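PDB 5Y0T: thermotoga maritima TmcAL from Thermotoga maritima, which belongs to the HIGH nucleotidyl transferase family of the HUP clan and binds adenosine-5'-rp-alpha-thio-triphosphate in a pocket of its Rossmann-like domain. Local coordinates for residues V7-N15 with A48-A59; E243-M253 with F397-Q407. All coordinates share one frame; numbering follows the deposited sequence.

Contact 1. Residues V7-N15 with A48-A59. With TAT (adenosine-5'-rp-alpha-thio-triphosphate), chain E.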
loop_
_atom_site.group_PDB
_atom_site.type_symbol
_atom_site.label_atom_id
_atom_site.label_comp_id
_atom_site.label_asym_id
_atom_site.label_seq_id
_atom_site.Cartn_x
_atom_site.Cartn_y
_atom_site.Cartn_z
ATOM N N VAL A 7 -8.683 16.843 -26.401
ATOM C CA VAL A 7 -8.364 16.390 -25.044
ATOM C C VAL A 7 -9.445 15.416 -24.627
ATOM O O VAL A 7 -10.617 15.770 -24.647
ATOM C CB VAL A 7 -8.316 17.563 -24.050
ATOM C CG1 VAL A 7 -7.999 17.050 -22.617
ATOM C CG2 VAL A 7 -7.296 18.610 -24.515
ATOM N N VAL A 8 -9.079 14.180 -24.294
ATOM C CA VAL A 8 -10.084 13.129 -24.155
ATOM C C VAL A 8 -9.734 12.135 -23.060
ATOM O O VAL A 8 -8.598 12.045 -22.617
ATOM C CB VAL A 8 -10.272 12.328 -25.485
ATOM C CG1 VAL A 8 -10.673 13.252 -26.637
ATOM C CG2 VAL A 8 -8.981 11.575 -25.834
ATOM N N GLU A 9 -10.740 11.380 -22.641
ATOM C CA GLU A 9 -10.586 10.313 -21.657
ATOM C C GLU A 9 -11.122 9.025 -22.271
ATOM O O GLU A 9 -10.515 7.970 -22.110
ATOM C CB GLU A 9 -11.257 10.678 -20.340
ATOM C CG GLU A 9 -10.520 11.839 -19.685
ATOM C CD GLU A 9 -10.689 11.865 -18.179
ATOM O OE1 GLU A 9 -11.843 11.951 -17.724
ATOM O OE2 GLU A 9 -9.670 11.755 -17.460
ATOM N N TYR A 10 -12.316 9.100 -22.868
ATOM C CA TYR A 10 -12.895 7.967 -23.594
ATOM C C TYR A 10 -13.070 6.768 -22.658
ATOM O O TYR A 10 -12.507 5.702 -22.903
ATOM C CB TYR A 10 -12.003 7.571 -24.803
ATOM C CG TYR A 10 -11.974 8.569 -25.962
ATOM C CD1 TYR A 10 -13.002 9.499 -26.148
ATOM C CD2 TYR A 10 -10.926 8.566 -26.878
ATOM C CE1 TYR A 10 -12.978 10.406 -27.219
ATOM C CE2 TYR A 10 -10.894 9.460 -27.945
ATOM C CZ TYR A 10 -11.917 10.371 -28.119
ATOM O OH TYR A 10 -11.883 11.248 -29.195
ATOM N N ASN A 11 -13.893 6.937 -21.621
ATOM C CA ASN A 11 -14.013 5.949 -20.547
ATOM C C ASN A 11 -15.440 5.459 -20.338
ATOM O O ASN A 11 -16.030 5.722 -19.289
ATOM C CB ASN A 11 -13.495 6.541 -19.221
ATOM C CG ASN A 11 -13.406 5.499 -18.101
ATOM O OD1 ASN A 11 -13.371 4.300 -18.354
ATOM N ND2 ASN A 11 -13.393 5.962 -16.859
ATOM N N PRO A 12 -16.006 4.734 -21.319
ATOM C CA PRO A 12 -15.473 4.300 -22.618
ATOM C C PRO A 12 -15.762 5.278 -23.783
ATOM O O PRO A 12 -16.488 6.268 -23.600
ATOM C CB PRO A 12 -16.218 2.990 -22.852
ATOM C CG PRO A 12 -17.615 3.341 -22.351
ATOM C CD PRO A 12 -17.369 4.200 -21.099
ATOM N N PHE A 13 -15.253 4.966 -24.981
ATOM C CA PHE A 13 -15.542 5.801 -26.155
ATOM C C PHE A 13 -16.977 5.530 -26.529
ATOM O O PHE A 13 -17.308 4.401 -26.883
ATOM C CB PHE A 13 -14.615 5.462 -27.328
ATOM C CG PHE A 13 -14.702 6.427 -28.483
ATOM C CD1 PHE A 13 -15.848 6.497 -29.271
ATOM C CD2 PHE A 13 -13.636 7.258 -28.785
ATOM C CE1 PHE A 13 -15.929 7.384 -30.338
ATOM C CE2 PHE A 13 -13.713 8.152 -29.851
ATOM C CZ PHE A 13 -14.860 8.221 -30.613
ATOM N N HIS A 14 -17.829 6.556 -26.490
ATOM C CA HIS A 14 -19.243 6.315 -26.738
ATOM C C HIS A 14 -19.754 7.174 -27.886
ATOM O O HIS A 14 -18.984 7.821 -28.583
ATOM C CB HIS A 14 -20.090 6.551 -25.463
ATOM C CG HIS A 14 -19.885 7.885 -24.804
ATOM N ND1 HIS A 14 -19.890 9.077 -25.500
ATOM C CD2 HIS A 14 -19.700 8.214 -23.500
ATOM C CE1 HIS A 14 -19.712 10.080 -24.654
ATOM N NE2 HIS A 14 -19.595 9.582 -23.434
ATOM N N ASN A 15 -21.057 7.127 -28.114
ATOM C CA ASN A 15 -21.631 7.854 -29.242
ATOM C C ASN A 15 -21.444 9.370 -29.142
ATOM O O ASN A 15 -21.266 10.046 -30.156
ATOM C CB ASN A 15 -23.114 7.504 -29.371
ATOM C CG ASN A 15 -23.324 6.075 -29.819
ATOM O OD1 ASN A 15 -22.418 5.457 -30.395
ATOM N ND2 ASN A 15 -24.519 5.536 -29.567
ATOM N N ALA A 48 -9.853 3.686 -15.577
ATOM C CA ALA A 48 -10.512 3.527 -16.861
ATOM C C ALA A 48 -11.112 2.135 -16.878
ATOM O O ALA A 48 -10.557 1.192 -16.286
ATOM C CB ALA A 48 -9.529 3.731 -17.994
ATOM N N VAL A 49 -12.262 1.983 -17.512
ATOM C CA VAL A 49 -12.949 0.709 -17.403
ATOM C C VAL A 49 -12.217 -0.374 -18.226
ATOM O O VAL A 49 -12.293 -1.562 -17.898
ATOM C CB VAL A 49 -14.438 0.847 -17.808
ATOM C CG1 VAL A 49 -14.595 1.148 -19.320
ATOM C CG2 VAL A 49 -15.210 -0.391 -17.375
ATOM N N ILE A 50 -11.500 0.044 -19.273
ATOM C CA ILE A 50 -10.506 -0.809 -19.953
ATOM C C ILE A 50 -9.251 0.032 -20.135
ATOM O O ILE A 50 -9.324 1.252 -19.999
ATOM C CB ILE A 50 -10.973 -1.333 -21.316
ATOM C CG1 ILE A 50 -11.442 -0.172 -22.213
ATOM C CG2 ILE A 50 -12.091 -2.373 -21.168
ATOM C CD1 ILE A 50 -11.918 -0.665 -23.602
ATOM N N ASP A 51 -8.105 -0.578 -20.442
ATOM C CA ASP A 51 -6.865 0.186 -20.272
ATOM C C ASP A 51 -6.562 1.091 -21.460
ATOM O O ASP A 51 -7.297 1.121 -22.446
ATOM C CB ASP A 51 -5.672 -0.745 -19.941
ATOM C CG ASP A 51 -5.177 -1.578 -21.115
ATOM O OD1 ASP A 51 -5.570 -1.365 -22.285
ATOM O OD2 ASP A 51 -4.343 -2.473 -20.843
ATOM N N LYS A 52 -5.480 1.854 -21.346
ATOM C CA LYS A 52 -5.208 2.919 -22.308
ATOM C C LYS A 52 -4.793 2.360 -23.665
ATOM O O LYS A 52 -4.991 3.007 -24.697
ATOM C CB LYS A 52 -4.117 3.856 -21.760
ATOM C CG LYS A 52 -2.755 3.161 -21.615
ATOM C CD LYS A 52 -1.806 3.975 -20.734
ATOM C CE LYS A 52 -0.467 3.237 -20.570
ATOM N NZ LYS A 52 0.488 4.018 -19.706
ATOM N N PHE A 53 -4.240 1.151 -23.681
ATOM C CA PHE A 53 -3.844 0.548 -24.959
ATOM C C PHE A 53 -5.082 0.166 -25.777
ATOM O O PHE A 53 -5.152 0.384 -26.994
ATOM C CB PHE A 53 -2.940 -0.663 -24.704
ATOM C CG PHE A 53 -1.701 -0.317 -23.907
ATOM C CD1 PHE A 53 -0.717 0.482 -24.453
ATOM C CD2 PHE A 53 -1.537 -0.784 -22.619
ATOM C CE1 PHE A 53 0.419 0.808 -23.718
ATOM C CE2 PHE A 53 -0.408 -0.459 -21.883
ATOM C CZ PHE A 53 0.564 0.333 -22.438
ATOM N N ALA A 54 -6.076 -0.383 -25.099
ATOM C CA ALA A 54 -7.351 -0.676 -25.745
ATOM C C ALA A 54 -8.065 0.610 -26.175
ATOM O O ALA A 54 -8.584 0.712 -27.293
ATOM C CB ALA A 54 -8.238 -1.496 -24.807
ATOM N N ARG A 55 -8.099 1.600 -25.295
ATOM C CA ARG A 55 -8.833 2.821 -25.625
ATOM C C ARG A 55 -8.086 3.637 -26.700
ATOM O O ARG A 55 -8.716 4.290 -27.529
ATOM C CB ARG A 55 -9.103 3.640 -24.352
ATOM C CG ARG A 55 -10.395 3.194 -23.646
ATOM C CD ARG A 55 -10.408 3.504 -22.135
ATOM N NE ARG A 55 -9.933 4.859 -21.844
ATOM C CZ ARG A 55 -8.793 5.111 -21.215
ATOM N NH1 ARG A 55 -8.039 4.101 -20.780
ATOM N NH2 ARG A 55 -8.413 6.361 -21.002
ATOM N N ALA A 56 -6.755 3.569 -26.718
ATOM C CA ALA A 56 -5.987 4.193 -27.816
ATOM C C ALA A 56 -6.361 3.587 -29.170
ATOM O O ALA A 56 -6.534 4.297 -30.174
ATOM C CB ALA A 56 -4.480 4.052 -27.576
ATOM N N GLU A 57 -6.497 2.268 -29.207
ATOM C CA GLU A 57 -6.847 1.626 -30.465
ATOM C C GLU A 57 -8.237 2.052 -30.938
ATOM O O GLU A 57 -8.446 2.292 -32.138
ATOM C CB GLU A 57 -6.787 0.092 -30.352
ATOM C CG GLU A 57 -7.072 -0.566 -31.670
ATOM C CD GLU A 57 -7.018 -2.082 -31.631
ATOM O OE1 GLU A 57 -6.398 -2.655 -30.708
ATOM O OE2 GLU A 57 -7.609 -2.691 -32.542
ATOM N N ILE A 58 -9.193 2.124 -30.016
ATOM C CA ILE A 58 -10.524 2.637 -30.381
ATOM C C ILE A 58 -10.445 4.053 -30.952
ATOM O O ILE A 58 -11.072 4.358 -31.975
ATOM C CB ILE A 58 -11.490 2.634 -29.174
ATOM C CG1 ILE A 58 -11.697 1.203 -28.651
ATOM C CG2 ILE A 58 -12.826 3.271 -29.571
ATOM C CD1 ILE A 58 -12.354 1.127 -27.256
ATOM N N ALA A 59 -9.643 4.908 -30.333
ATOM C CA ALA A 59 -9.538 6.297 -30.802
ATOM C C ALA A 59 -9.034 6.321 -32.247
ATOM O O ALA A 59 -9.593 7.015 -33.112
ATOM C CB ALA A 59 -8.613 7.111 -29.882
HETATM N N1 TAT E . -21.927 15.681 -27.253
HETATM C C2 TAT E . -20.905 16.415 -27.731
HETATM N N3 TAT E . -19.639 16.299 -27.293
HETATM C C4 TAT E . -19.325 15.408 -26.322
HETATM C C5 TAT E . -20.380 14.557 -25.763
HETATM C C6 TAT E . -21.749 14.751 -26.293
HETATM N N6 TAT E . -22.787 14.013 -25.831
HETATM N N7 TAT E . -19.794 13.768 -24.837
HETATM C C8 TAT E . -18.471 14.075 -24.809
HETATM N N9 TAT E . -18.199 15.053 -25.697
HETATM P PA TAT E . -14.176 13.013 -22.616
HETATM P PB TAT E . -16.562 13.600 -21.002
HETATM P PG TAT E . -19.011 12.281 -20.217
HETATM C "C1'" TAT E . -16.873 15.663 -25.940
HETATM O O1A TAT E . -19.895 11.354 -21.034
HETATM O O1B TAT E . -16.252 13.741 -19.543
HETATM S S1G TAT E . -13.031 14.365 -21.814
HETATM C "C2'" TAT E . -16.333 16.266 -24.644
HETATM O "O2'" TAT E . -16.925 17.534 -24.357
HETATM O O2A TAT E . -13.552 11.676 -22.981
HETATM O O2B TAT E . -16.872 14.834 -21.810
HETATM O O2G TAT E . -18.448 11.612 -18.979
HETATM C "C3'" TAT E . -14.851 16.339 -24.935
HETATM O "O3'" TAT E . -14.525 17.539 -25.663
HETATM O O3A TAT E . -15.447 12.655 -21.685
HETATM O O3B TAT E . -17.754 12.520 -21.202
HETATM O O3G TAT E . -19.557 13.664 -19.955
HETATM C "C4'" TAT E . -14.621 15.128 -25.833
HETATM O "O4'" TAT E . -15.898 14.699 -26.320
HETATM C "C5'" TAT E . -13.975 13.966 -25.071
HETATM O "O5'" TAT E . -14.805 13.648 -23.953
#
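A bend at chi3 (45°) turns the otherwise drawn-out side chain of Arg55 so that the NE edge of its guanidinium group faces the backbone of Glu9 and Tyr10, while Asn11 sends CG away from its own backbone N (chi1 -172°) to reach the turn at Ala48 and Val49. Glu9 O is gripped side-on by two nitrogens of the arginine: Arg55 NH2 lies 2.9 Å from Glu9 O with an N-H...O angle of 157°, and NE makes a longer bond to the same oxygen. Arg55 NE also donates to Tyr10 O at 2.9 Å, here from well above the carbonyl plane, although both oxygens lie close to the guanidinium plane. Ala48 CB sits over one face of this group, toward its rim, and NH1 donates to Ile50 O, tilted from the plane; together these bonds hold the guanidinium in one rotation.

Residues 7-15 carry the end of strand 3-8 of the Rossmann-like sheet into the loop that precedes helix 15-28. His14, the N-cap, opens the HIGH motif (His-Asn-Gly-His here), whose second histidine, His17, also binds the nucleotide. The carbonyls of Glu9 and Tyr10 bind the arginine of helix 52-61, whereas their amides hold the nucleotide: Glu9 N and Tyr10 N both donate to TAT O2A, at 2.8 and 2.9 Å. His14 NE2 adds a bond to TAT O1A. The carboxylate of Glu9 turns elsewhere, to Ser38 and Gln43.

Asn11 OD1 accepts from Val49 N at 2.7 Å, beside the cis peptide that leads into Pro12. Farther along the helix, Ile58 CG2 packs 3.6 Å from Phe13 CB, the two side chains running antiparallel alongside each other. The Tyr10 ring is sandwiched between Val8 CB and Phe13 CD2, and its CE2 touches Ala59 CB at 3.8 Å.

Contact 2. Residues E243-M253 with F397-Q407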
loop_
_atom_site.group_PDB
_atom_site.type_symbol
_atom_site.label_atom_id
_atom_site.label_comp_id
_atom_site.label_asym_id
_atom_site.label_seq_id
_atom_site.Cartn_x
_atom_site.Cartn_y
_atom_site.Cartn_z
ATOM N N GLU A 243 -10.925 -11.534 -22.636
ATOM C CA GLU A 243 -9.582 -11.951 -22.229
ATOM C C GLU A 243 -9.285 -11.687 -20.755
ATOM O O GLU A 243 -8.181 -11.954 -20.295
ATOM C CB GLU A 243 -8.530 -11.257 -23.091
ATOM C CG GLU A 243 -8.577 -11.685 -24.555
ATOM C CD GLU A 243 -7.440 -11.108 -25.372
ATOM O OE1 GLU A 243 -6.282 -11.094 -24.892
ATOM O OE2 GLU A 243 -7.707 -10.656 -26.498
ATOM N N GLY A 244 -10.257 -11.137 -20.030
ATOM C CA GLY A 244 -10.125 -10.915 -18.599
ATOM C C GLY A 244 -9.346 -9.660 -18.241
ATOM O O GLY A 244 -8.780 -9.564 -17.157
ATOM N N ARG A 245 -9.261 -8.727 -19.180
ATOM C CA ARG A 245 -8.636 -7.433 -18.932
ATOM C C ARG A 245 -9.668 -6.331 -18.668
ATOM O O ARG A 245 -9.339 -5.153 -18.627
ATOM C CB ARG A 245 -7.705 -7.053 -20.086
ATOM C CG ARG A 245 -6.409 -7.897 -20.100
ATOM C CD ARG A 245 -5.359 -7.309 -21.055
ATOM N NE ARG A 245 -5.938 -7.181 -22.380
ATOM C CZ ARG A 245 -5.947 -8.140 -23.293
ATOM N NH1 ARG A 245 -5.357 -9.318 -23.047
ATOM N NH2 ARG A 245 -6.554 -7.917 -24.454
ATOM N N GLY A 246 -10.933 -6.706 -18.564
ATOM C CA GLY A 246 -11.939 -5.747 -18.137
ATOM C C GLY A 246 -13.228 -6.448 -17.770
ATOM O O GLY A 246 -13.342 -7.648 -17.954
ATOM N N PRO A 247 -14.207 -5.703 -17.235
ATOM C CA PRO A 247 -14.095 -4.282 -16.917
ATOM C C PRO A 247 -13.317 -4.109 -15.631
ATOM O O PRO A 247 -13.244 -5.047 -14.846
ATOM C CB PRO A 247 -15.554 -3.838 -16.748
ATOM C CG PRO A 247 -16.248 -5.079 -16.237
ATOM C CD PRO A 247 -15.528 -6.259 -16.888
ATOM N N VAL A 248 -12.721 -2.944 -15.437
ATOM C CA VAL A 248 -12.061 -2.624 -14.179
ATOM C C VAL A 248 -12.847 -1.499 -13.520
ATOM O O VAL A 248 -13.074 -0.458 -14.144
ATOM C CB VAL A 248 -10.596 -2.188 -14.386
ATOM C CG1 VAL A 248 -9.973 -1.751 -13.047
ATOM C CG2 VAL A 248 -9.779 -3.323 -15.027
ATOM N N PHE A 249 -13.283 -1.703 -12.276
ATOM C CA PHE A 249 -14.085 -0.686 -11.580
ATOM C C PHE A 249 -13.372 -0.205 -10.322
ATOM O O PHE A 249 -12.552 -0.922 -9.751
ATOM C CB PHE A 249 -15.473 -1.221 -11.199
ATOM C CG PHE A 249 -16.354 -1.566 -12.374
ATOM C CD1 PHE A 249 -16.748 -0.589 -13.277
ATOM C CD2 PHE A 249 -16.803 -2.868 -12.563
ATOM C CE1 PHE A 249 -17.572 -0.905 -14.353
ATOM C CE2 PHE A 249 -17.620 -3.193 -13.637
ATOM C CZ PHE A 249 -18.005 -2.201 -14.537
ATOM N N LEU A 250 -13.684 1.011 -9.890
ATOM C CA LEU A 250 -13.066 1.559 -8.682
ATOM C C LEU A 250 -13.283 0.657 -7.479
ATOM O O LEU A 250 -12.399 0.495 -6.640
ATOM C CB LEU A 250 -13.619 2.946 -8.381
ATOM C CG LEU A 250 -13.009 3.628 -7.159
ATOM C CD1 LEU A 250 -11.523 3.793 -7.323
ATOM C CD2 LEU A 250 -13.688 4.974 -6.954
ATOM N N GLU A 251 -14.457 0.050 -7.397
ATOM C CA GLU A 251 -14.763 -0.761 -6.227
ATOM C C GLU A 251 -13.851 -1.997 -6.171
ATOM O O GLU A 251 -13.588 -2.523 -5.078
ATOM C CB GLU A 251 -16.248 -1.150 -6.208
ATOM C CG GLU A 251 -16.723 -1.929 -7.417
ATOM C CD GLU A 251 -17.440 -1.070 -8.446
ATOM O OE1 GLU A 251 -17.111 0.134 -8.581
ATOM O OE2 GLU A 251 -18.337 -1.616 -9.126
ATOM N N ASN A 252 -13.325 -2.431 -7.319
ATOM C CA ASN A 252 -12.337 -3.518 -7.333
ATOM C C ASN A 252 -11.045 -3.101 -6.614
ATOM O O ASN A 252 -10.320 -3.942 -6.077
ATOM C CB ASN A 252 -11.989 -3.966 -8.772
ATOM C CG ASN A 252 -13.219 -4.349 -9.595
ATOM O OD1 ASN A 252 -13.302 -4.035 -10.778
ATOM N ND2 ASN A 252 -14.168 -5.032 -8.972
ATOM N N MET A 253 -10.757 -1.804 -6.618
ATOM C CA MET A 253 -9.566 -1.285 -5.942
ATOM C C MET A 253 -9.843 -0.824 -4.513
ATOM O O MET A 253 -8.938 -0.369 -3.815
ATOM C CB MET A 253 -8.982 -0.113 -6.717
ATOM C CG MET A 253 -8.479 -0.487 -8.084
ATOM S SD MET A 253 -8.090 0.953 -9.083
ATOM C CE MET A 253 -7.422 0.085 -10.504
ATOM N N PHE A 397 0.082 -0.946 -11.309
ATOM C CA PHE A 397 -0.895 -1.087 -10.246
ATOM C C PHE A 397 -2.257 -1.465 -10.830
ATOM O O PHE A 397 -2.900 -2.413 -10.394
ATOM C CB PHE A 397 -0.985 0.213 -9.456
ATOM C CG PHE A 397 -2.016 0.198 -8.356
ATOM C CD1 PHE A 397 -1.744 -0.415 -7.141
ATOM C CD2 PHE A 397 -3.251 0.828 -8.529
ATOM C CE1 PHE A 397 -2.702 -0.415 -6.109
ATOM C CE2 PHE A 397 -4.212 0.835 -7.511
ATOM C CZ PHE A 397 -3.935 0.221 -6.297
ATOM N N TYR A 398 -2.687 -0.719 -11.835
ATOM C CA TYR A 398 -3.959 -1.006 -12.508
ATOM C C TYR A 398 -4.103 -2.470 -12.969
ATOM O O TYR A 398 -5.152 -3.100 -12.768
ATOM C CB TYR A 398 -4.092 -0.049 -13.694
ATOM C CG TYR A 398 -5.325 -0.213 -14.552
ATOM C CD1 TYR A 398 -5.353 -1.145 -15.592
ATOM C CD2 TYR A 398 -6.432 0.610 -14.374
ATOM C CE1 TYR A 398 -6.470 -1.276 -16.408
ATOM C CE2 TYR A 398 -7.556 0.497 -15.204
ATOM C CZ TYR A 398 -7.562 -0.450 -16.215
ATOM O OH TYR A 398 -8.664 -0.594 -17.033
ATOM N N SER A 399 -3.051 -3.015 -13.583
ATOM C CA SER A 399 -3.115 -4.355 -14.175
ATOM C C SER A 399 -3.329 -5.461 -13.134
ATOM O O SER A 399 -3.823 -6.539 -13.470
ATOM C CB SER A 399 -1.840 -4.633 -14.984
ATOM O OG SER A 399 -1.701 -3.635 -15.980
ATOM N N MET A 400 -2.973 -5.198 -11.876
ATOM C CA MET A 400 -3.275 -6.165 -10.799
ATOM C C MET A 400 -4.783 -6.355 -10.620
ATOM O O MET A 400 -5.228 -7.302 -9.960
ATOM C CB MET A 400 -2.659 -5.724 -9.473
ATOM C CG MET A 400 -1.185 -6.110 -9.305
ATOM S SD MET A 400 -0.913 -7.874 -9.557
ATOM C CE MET A 400 -1.863 -8.605 -8.197
ATOM N N PHE A 401 -5.565 -5.417 -11.147
ATOM C CA PHE A 401 -7.026 -5.489 -11.024
ATOM C C PHE A 401 -7.762 -5.988 -12.268
ATOM O O PHE A 401 -8.995 -6.027 -12.281
ATOM C CB PHE A 401 -7.557 -4.130 -10.570
ATOM C CG PHE A 401 -6.985 -3.715 -9.251
ATOM C CD1 PHE A 401 -7.595 -4.106 -8.067
ATOM C CD2 PHE A 401 -5.789 -3.016 -9.195
ATOM C CE1 PHE A 401 -7.045 -3.769 -6.837
ATOM C CE2 PHE A 401 -5.225 -2.667 -7.979
ATOM C CZ PHE A 401 -5.864 -3.042 -6.786
ATOM N N PHE A 402 -7.013 -6.361 -13.307
ATOM C CA PHE A 402 -7.573 -7.177 -14.382
ATOM C C PHE A 402 -8.271 -8.366 -13.736
ATOM O O PHE A 402 -7.692 -9.016 -12.863
ATOM C CB PHE A 402 -6.489 -7.702 -15.335
ATOM C CG PHE A 402 -5.907 -6.678 -16.266
ATOM C CD1 PHE A 402 -6.678 -5.645 -16.783
ATOM C CD2 PHE A 402 -4.575 -6.783 -16.662
ATOM C CE1 PHE A 402 -6.139 -4.725 -17.687
ATOM C CE2 PHE A 402 -4.016 -5.855 -17.543
ATOM C CZ PHE A 402 -4.809 -4.819 -18.055
ATOM N N PRO A 403 -9.509 -8.664 -14.159
ATOM C CA PRO A 403 -10.264 -9.765 -13.551
ATOM C C PRO A 403 -9.540 -11.114 -13.616
ATOM O O PRO A 403 -9.637 -11.871 -12.665
ATOM C CB PRO A 403 -11.560 -9.787 -14.371
ATOM C CG PRO A 403 -11.764 -8.320 -14.718
ATOM C CD PRO A 403 -10.357 -7.825 -15.032
ATOM N N SER A 404 -8.824 -11.405 -14.695
ATOM C CA SER A 404 -8.149 -12.698 -14.812
ATOM C C SER A 404 -6.690 -12.573 -14.411
ATOM O O SER A 404 -5.957 -11.740 -14.936
ATOM C CB SER A 404 -8.273 -13.243 -16.235
ATOM O OG SER A 404 -9.636 -13.506 -16.544
ATOM N N VAL A 405 -6.276 -13.399 -13.461
ATOM C CA VAL A 405 -4.896 -13.386 -12.972
ATOM C C VAL A 405 -3.874 -13.679 -14.088
ATOM O O VAL A 405 -2.725 -13.236 -14.022
ATOM C CB VAL A 405 -4.729 -14.411 -11.811
ATOM C CG1 VAL A 405 -4.868 -15.838 -12.331
ATOM C CG2 VAL A 405 -3.399 -14.214 -11.097
ATOM N N GLU A 406 -4.287 -14.416 -15.114
ATOM C CA GLU A 406 -3.396 -14.700 -16.250
ATOM C C GLU A 406 -2.950 -13.432 -17.007
ATOM O O GLU A 406 -1.994 -13.481 -17.790
ATOM C CB GLU A 406 -4.066 -15.668 -17.245
ATOM C CG GLU A 406 -4.287 -17.101 -16.744
ATOM C CD GLU A 406 -5.500 -17.252 -15.822
ATOM O OE1 GLU A 406 -6.207 -16.248 -15.570
ATOM O OE2 GLU A 406 -5.736 -18.383 -15.333
ATOM N N GLN A 407 -3.657 -12.319 -16.793
ATOM C CA GLN A 407 -3.345 -11.035 -17.446
ATOM C C GLN A 407 -2.534 -10.047 -16.611
ATOM O O GLN A 407 -2.254 -8.931 -17.066
ATOM C CB GLN A 407 -4.640 -10.335 -17.874
ATOM C CG GLN A 407 -5.524 -11.177 -18.804
ATOM C CD GLN A 407 -4.931 -11.312 -20.202
ATOM O OE1 GLN A 407 -3.973 -10.622 -20.545
ATOM N NE2 GLN A 407 -5.514 -12.186 -21.018
HETATM O O HOH W 1 -4.915 -13.087 -23.644
#
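The aliphatic part of Arg245 lies flat along the Phe402 ring: Arg245 CG stands 3.8 Å from the Phe402 ring centroid, a CH-pi contact almost on the normal. This joins the loop after helix 231-242, which leaves that helix through a Schellman motif at Gly244, to the type I beta turn Ser399-Phe402 and the residues beyond it. Ser404 N donates to Gly244 O at 3.1 Å, tying the two backbones together.

At the other end Met253 lies across Phe401, its CG 3.6 Å from the ring centroid and its sulfur above the same face at a distance, a Met-aromatic contact. Between these two pairs, Val248 crosses Tyr398, with CG2 3.8 Å from Tyr398 CZ.

The guanidinium of Arg245 stands nearly perpendicular to the amide of Gln407, 81° between planes. Arg245 NH1 hydrogen-bonds to Gln407 OE1 from above the amide plane and forms a salt bridge with Glu243 OE1 at 2.7 Å. Gln407 bends at chi2 (-72°), and its NE2 makes a weak hydrogen bond to Glu243 O; a water bridges Gln407 NE2 to Glu243 OE1.

The two contacts lie on the same side of the chain's centre, their centres about 16 Å apart, and meet through residues 48-51. Val49, whose amide is taken up in contact 1, offers its carbonyl to contact 2: Val49 O is 2.9 Å from Val248 N, a probable hydrogen bond. A second probable bond joins Ala48 O to Tyr398 OH at 2.7 Å, and that hydroxyl also packs against Ile50 and Asp51. Only contact 1 holds residues of the nucleotide pocket; contact 2 lies farther from the chain's centre (about 21 Å against 12 Å, centre to centre) and reaches the pocket loop through residues 48-51. Phe397 of contact 2 also packs on Leu263 of the second subunit.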